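Side-chain contacts in family 88 glycosyl hydrolase (Bacteroides thetaiotaomicron, PDB 5NOA), which probably acts as a glycoside hydrolase on the unsaturated uronyl sugars that polysaccharide lyases leave on plant polysaccharides of the gum arabic type: residues E142-Q147 with Y163-V168; A68-N73 with Y128-D133. All blocks are in the same frame, centred on the assembly; numbering follows the deposited sequence. Where two conformers were deposited one is given.

Contact 1: E142-Q147 with Y163-V168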
loop_
_atom_site.group_PDB
_atom_site.type_symbol
_atom_site.label_atom_id
_atom_site.label_comp_id
_atom_site.label_asym_id
_atom_site.label_seq_id
_atom_site.Cartn_x
_atom_site.Cartn_y
_atom_site.Cartn_z
ATOM N N GLU A 142 2.510 -14.022 17.455
ATOM C CA GLU A 142 1.430 -14.497 18.321
ATOM C C GLU A 142 0.090 -14.268 17.629
ATOM O O GLU A 142 -0.745 -15.148 17.551
ATOM C CB GLU A 142 1.454 -13.749 19.660
ATOM C CG GLU A 142 0.303 -14.153 20.573
ATOM C CD GLU A 142 0.090 -13.236 21.776
ATOM O OE1 GLU A 142 0.571 -12.066 21.814
ATOM O OE2 GLU A 142 -0.621 -13.712 22.706
ATOM N N VAL A 143 -0.096 -13.064 17.106
ATOM C CA VAL A 143 -1.352 -12.703 16.492
ATOM C C VAL A 143 -1.573 -13.466 15.214
ATOM O O VAL A 143 -2.655 -14.067 15.025
ATOM C CB VAL A 143 -1.392 -11.178 16.245
ATOM C CG1 VAL A 143 -2.562 -10.800 15.368
ATOM C CG2 VAL A 143 -1.446 -10.430 17.573
ATOM N N MET A 144 -0.590 -13.462 14.312
ATOM C CA MET A 144 -0.851 -14.108 13.024
ATOM C C MET A 144 -0.973 -15.625 13.136
ATOM O O MET A 144 -1.782 -16.236 12.454
ATOM C CB MET A 144 0.218 -13.738 11.986
ATOM C CG MET A 144 0.356 -12.249 11.681
ATOM S SD MET A 144 -1.196 -11.314 11.506
ATOM C CE MET A 144 -1.951 -12.113 10.093
ATOM N N GLU A 145 -0.183 -16.223 14.022
ATOM C CA GLU A 145 -0.259 -17.662 14.238
ATOM C C GLU A 145 -1.584 -18.066 14.894
ATOM O O GLU A 145 -2.151 -19.092 14.523
ATOM C CB GLU A 145 0.996 -18.178 14.922
ATOM C CG GLU A 145 2.199 -17.998 13.983
ATOM C CD GLU A 145 3.593 -18.033 14.594
ATOM O OE1 GLU A 145 3.751 -18.502 15.753
ATOM O OE2 GLU A 145 4.563 -17.584 13.898
ATOM N N TYR A 146 -2.118 -17.255 15.820
ATOM C CA TYR A 146 -3.458 -17.516 16.310
ATOM C C TYR A 146 -4.476 -17.381 15.171
ATOM O O TYR A 146 -5.324 -18.247 14.951
ATOM C CB TYR A 146 -3.838 -16.568 17.452
ATOM C CG TYR A 146 -5.288 -16.767 17.838
ATOM C CD1 TYR A 146 -5.683 -17.899 18.559
ATOM C CD2 TYR A 146 -6.271 -15.869 17.439
ATOM C CE1 TYR A 146 -7.020 -18.115 18.844
ATOM C CE2 TYR A 146 -7.596 -16.069 17.755
ATOM C CZ TYR A 146 -7.978 -17.188 18.450
ATOM O OH TYR A 146 -9.300 -17.397 18.758
ATOM N N GLN A 147 -4.402 -16.296 14.415
ATOM C CA GLN A 147 -5.321 -16.108 13.301
ATOM C C GLN A 147 -5.317 -17.302 12.360
ATOM O O GLN A 147 -6.368 -17.808 11.970
ATOM C CB GLN A 147 -4.981 -14.836 12.556
ATOM C CG GLN A 147 -5.927 -14.473 11.441
ATOM C CD GLN A 147 -5.654 -13.094 10.914
ATOM O OE1 GLN A 147 -5.378 -12.177 11.680
ATOM N NE2 GLN A 147 -5.775 -12.940 9.605
ATOM N N TYR A 163 -3.100 -4.784 1.064
ATOM C CA TYR A 163 -1.799 -4.151 1.353
ATOM C C TYR A 163 -1.407 -4.303 2.802
ATOM O O TYR A 163 -0.245 -4.485 3.140
ATOM C CB TYR A 163 -1.827 -2.661 1.024
ATOM C CG TYR A 163 -0.495 -1.942 1.197
ATOM C CD1 TYR A 163 0.418 -1.925 0.187
ATOM C CD2 TYR A 163 -0.148 -1.336 2.382
ATOM C CE1 TYR A 163 1.613 -1.284 0.325
ATOM C CE2 TYR A 163 1.070 -0.703 2.553
ATOM C CZ TYR A 163 1.948 -0.664 1.527
ATOM O OH TYR A 163 3.169 -0.064 1.628
ATOM N N MET A 164 -2.389 -4.192 3.697
ATOM C CA MET A 164 -2.080 -4.168 5.130
ATOM C C MET A 164 -1.464 -5.480 5.568
ATOM O O MET A 164 -0.542 -5.468 6.384
ATOM C CB MET A 164 -3.326 -3.910 5.986
ATOM C CG MET A 164 -4.102 -2.650 5.714
ATOM S SD MET A 164 -3.119 -1.182 5.584
ATOM C CE MET A 164 -4.240 -0.042 4.778
ATOM N N VAL A 165 -1.963 -6.609 5.040
ATOM C CA VAL A 165 -1.635 -7.895 5.615
ATOM C C VAL A 165 -0.884 -8.833 4.683
ATOM O O VAL A 165 -0.087 -9.637 5.164
ATOM C CB VAL A 165 -2.836 -8.618 6.263
ATOM C CG1 VAL A 165 -2.365 -9.666 7.247
ATOM C CG2 VAL A 165 -3.738 -7.641 6.978
ATOM N N MET A 166 -1.074 -8.777 3.369
ATOM C CA MET A 166 -0.349 -9.743 2.537
ATOM C C MET A 166 1.140 -9.700 2.779
ATOM O O MET A 166 1.744 -10.752 2.911
ATOM C CB MET A 166 -0.644 -9.583 1.060
ATOM C CG MET A 166 -2.067 -9.899 0.659
ATOM S SD MET A 166 -2.336 -10.040 -1.110
ATOM C CE MET A 166 -1.707 -8.480 -1.690
ATOM N N PRO A 167 1.766 -8.509 2.844
ATOM C CA PRO A 167 3.222 -8.482 3.073
ATOM C C PRO A 167 3.641 -8.910 4.465
ATOM O O PRO A 167 4.797 -9.314 4.659
ATOM C CB PRO A 167 3.616 -7.027 2.772
ATOM C CG PRO A 167 2.433 -6.487 1.988
ATOM C CD PRO A 167 1.251 -7.158 2.601
ATOM N N VAL A 168 2.731 -8.898 5.435
ATOM C CA VAL A 168 3.012 -9.495 6.736
ATOM C C VAL A 168 3.274 -10.979 6.578
ATOM O O VAL A 168 4.180 -11.541 7.186
ATOM C CB VAL A 168 1.851 -9.268 7.728
ATOM C CG1 VAL A 168 2.089 -10.023 9.049
ATOM C CG2 VAL A 168 1.684 -7.791 8.043
#

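Contact 2: A68-N73 with Y128-D133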
loop_
_atom_site.group_PDB
_atom_site.type_symbol
_atom_site.label_atom_id
_atom_site.label_comp_id
_atom_site.label_asym_id
_atom_site.label_seq_id
_atom_site.Cartn_x
_atom_site.Cartn_y
_atom_site.Cartn_z
ATOM N N ALA A 68 12.277 4.337 2.040
ATOM C CA ALA A 68 13.264 5.409 1.886
ATOM C C ALA A 68 14.588 5.077 2.602
ATOM O O ALA A 68 15.646 5.393 2.087
ATOM C CB ALA A 68 12.680 6.721 2.397
ATOM N N TYR A 69 14.513 4.423 3.760
ATOM C CA TYR A 69 15.713 3.994 4.461
ATOM C C TYR A 69 16.449 2.941 3.660
ATOM O O TYR A 69 17.669 2.993 3.517
ATOM C CB TYR A 69 15.386 3.474 5.872
ATOM C CG TYR A 69 16.632 3.027 6.567
ATOM C CD1 TYR A 69 17.607 3.951 6.901
ATOM C CD2 TYR A 69 16.901 1.682 6.775
ATOM C CE1 TYR A 69 18.776 3.554 7.493
ATOM C CE2 TYR A 69 18.102 1.272 7.376
ATOM C CZ TYR A 69 19.025 2.222 7.716
ATOM O OH TYR A 69 20.200 1.822 8.298
ATOM N N PHE A 70 15.726 1.954 3.135
ATOM C CA PHE A 70 16.379 0.923 2.313
ATOM C C PHE A 70 17.078 1.540 1.099
ATOM O O PHE A 70 18.145 1.072 0.680
ATOM C CB PHE A 70 15.378 -0.109 1.813
ATOM C CG PHE A 70 14.707 -0.890 2.883
ATOM C CD1 PHE A 70 15.252 -1.055 4.142
ATOM C CD2 PHE A 70 13.471 -1.462 2.620
ATOM C CE1 PHE A 70 14.600 -1.792 5.109
ATOM C CE2 PHE A 70 12.824 -2.206 3.583
ATOM C CZ PHE A 70 13.393 -2.373 4.828
ATOM N N LEU A 71 16.475 2.559 0.494
ATOM C CA LEU A 71 17.064 3.207 -0.681
ATOM C C LEU A 71 18.268 4.064 -0.338
ATOM O O LEU A 71 19.269 4.003 -1.046
ATOM C CB LEU A 71 16.022 4.073 -1.388
ATOM C CG LEU A 71 16.464 4.677 -2.706
ATOM C CD1 LEU A 71 16.327 3.645 -3.807
ATOM C CD2 LEU A 71 15.616 5.901 -3.053
ATOM N N THR A 72 18.149 4.867 0.712
ATOM C CA THR A 72 19.102 5.948 0.973
ATOM C C THR A 72 20.023 5.717 2.151
ATOM O O THR A 72 21.021 6.424 2.289
ATOM C CB THR A 72 18.389 7.290 1.245
ATOM O OG1 THR A 72 17.704 7.254 2.506
ATOM C CG2 THR A 72 17.430 7.644 0.152
ATOM N N ASN A 73 19.688 4.794 3.040
ATOM C CA ASN A 73 20.482 4.553 4.257
ATOM C C ASN A 73 20.602 5.735 5.202
ATOM O O ASN A 73 21.464 5.746 6.063
ATOM C CB ASN A 73 21.846 3.943 3.896
ATOM C CG ASN A 73 21.691 2.567 3.286
ATOM O OD1 ASN A 73 21.929 2.363 2.097
ATOM N ND2 ASN A 73 21.259 1.620 4.099
ATOM N N TYR A 128 13.278 -5.928 12.646
ATOM C CA TYR A 128 13.872 -7.193 13.070
ATOM C C TYR A 128 14.934 -7.674 12.100
ATOM O O TYR A 128 16.021 -8.077 12.497
ATOM C CB TYR A 128 12.752 -8.261 13.211
ATOM C CG TYR A 128 13.268 -9.642 13.503
ATOM C CD1 TYR A 128 13.677 -10.475 12.478
ATOM C CD2 TYR A 128 13.352 -10.106 14.786
ATOM C CE1 TYR A 128 14.195 -11.720 12.729
ATOM C CE2 TYR A 128 13.847 -11.373 15.058
ATOM C CZ TYR A 128 14.262 -12.186 14.024
ATOM O OH TYR A 128 14.762 -13.411 14.291
ATOM N N ASN A 129 14.653 -7.619 10.802
ATOM C CA ASN A 129 15.611 -8.128 9.831
ATOM C C ASN A 129 16.924 -7.378 9.908
ATOM O O ASN A 129 17.979 -7.972 9.770
ATOM C CB ASN A 129 15.033 -8.100 8.433
ATOM C CG ASN A 129 14.077 -9.233 8.186
ATOM O OD1 ASN A 129 14.204 -10.305 8.782
ATOM N ND2 ASN A 129 13.072 -8.981 7.374
ATOM N N LEU A 130 16.871 -6.085 10.179
ATOM C CA LEU A 130 18.086 -5.269 10.343
ATOM C C LEU A 130 18.831 -5.578 11.637
ATOM O O LEU A 130 20.040 -5.507 11.673
ATOM C CB LEU A 130 17.717 -3.787 10.296
ATOM C CG LEU A 130 17.208 -3.274 8.935
ATOM C CD1 LEU A 130 16.638 -1.867 9.078
ATOM C CD2 LEU A 130 18.317 -3.253 7.897
ATOM N N GLU A 131 18.080 -5.820 12.712
ATOM C CA GLU A 131 18.693 -6.079 14.036
ATOM C C GLU A 131 17.832 -7.114 14.762
ATOM O O GLU A 131 16.916 -6.754 15.495
ATOM C CB GLU A 131 18.727 -4.769 14.799
ATOM C CG GLU A 131 19.629 -3.714 14.150
ATOM C CD GLU A 131 19.449 -2.345 14.744
ATOM O OE1 GLU A 131 19.959 -2.142 15.867
ATOM O OE2 GLU A 131 18.824 -1.485 14.072
ATOM N N PRO A 132 18.084 -8.408 14.521
ATOM C CA PRO A 132 17.145 -9.421 15.036
ATOM C C PRO A 132 17.121 -9.422 16.547
ATOM O O PRO A 132 18.164 -9.362 17.199
ATOM C CB PRO A 132 17.643 -10.749 14.443
ATOM C CG PRO A 132 18.496 -10.366 13.298
ATOM C CD PRO A 132 18.988 -8.961 13.506
ATOM N N ASP A 133 15.916 -9.396 17.092
ATOM C CA ASP A 133 15.660 -9.536 18.517
ATOM C C ASP A 133 14.255 -10.076 18.603
ATOM O O ASP A 133 13.358 -9.511 17.988
ATOM C CB ASP A 133 15.742 -8.164 19.202
ATOM C CG ASP A 133 16.439 -8.198 20.557
ATOM O OD1 ASP A 133 16.996 -9.238 20.968
ATOM O OD2 ASP A 133 16.471 -7.138 21.198
#

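Contact 1: E142-Q147 with Y163-V168
Met144 and Val168 bring the two backbones closest, with their CA atoms 8.7 Å apart, where helix 135-149 packs on helix 160-176, its successor in the chain, within the mainly helical (alpha/alpha)6 barrel expected of a six-hairpin glycosidase. The junction is small, buried and wholly apolar: one methionine reaches across to two valines one helical turn apart. Met144 leaves its helix with CG anti to the carbonyl carbon (chi1 -59°), then folds at chi2 and again at chi3, so that different parts of the chain serve the two partners. Met144 CG lies 3.9 Å from Val168 CG1, the side chains running at about a right angle. The terminal Met144 CE turns to Val165 CG1 at 3.8 Å. Between the valines the receiving helix is kinked: Pro167 has no N-H to give, and Val168 N makes just a weak bond to Val165 O. Phe121 and Tyr181, from helices 120-130 and 180-196, also touch Met144, while Gln122 lies against Val168. In both valines the methyl that meets Met144 is the one anti to the backbone N, and Val165 CG1 and Val168 CG1 stand 4.8 Å apart.

Contact 2: A68-N73 with Y128-D133
Leu130 reaches over to Tyr69 and Phe70 through a single methyl, CD1, and this apolar touch carries the whole contact between the C-terminal ends of helices 56-72 and 120-130. Leu130 CD1 sits 3.9 Å from Tyr69 CE2, approaching that ring obliquely as the two side chains slide past each other in opposite directions. Tyr69 extends its ring to the leucine with CG anti to the backbone N (chi1 179°). Phe70 meets the same methyl more loosely, at the ring edge and near the ring plane, with Phe70 CE1 4.5 Å from Leu130 CD1. Hydrogen bonds act within 68-73 instead. Ala68 O is gripped twice by Thr72, by its backbone N and by Thr72 OG1 at 2.8 Å, the two donors coming from opposite faces of the carbonyl plane. Asn73 N closes the last turn on Tyr69 O, and Asn73 itself, with positive phi, is where the chain leaves the helix. In the fold, helix 75-87 ties both sides together: its Leu78 touches Tyr69 and Leu130 alike, and its Lys82 forms a salt bridge with Glu131. Ile175 of helix 160-176 touches Tyr128 and Asn129, and helix 358-377 packs on Leu71.

The contacts come in series along the chain: contact 2 closes at residue 133, and contact 1 opens at residue 142 on the very next helix. Their centres lie 20 Å apart and their nearest atoms about 9 Å, so they do not touch, yet the same helices run between them. Helix 120-130 ends in contact 2 and earlier in its course lends Phe121 and Gln122 to the surroundings of contact 1; helix 160-176 takes part in contact 1 and reaches contact 2 with Ile175. One is buried, the other at the surface, and together they join consecutive and more distant helices of one Glycosyl Hydrolase Family 88 region.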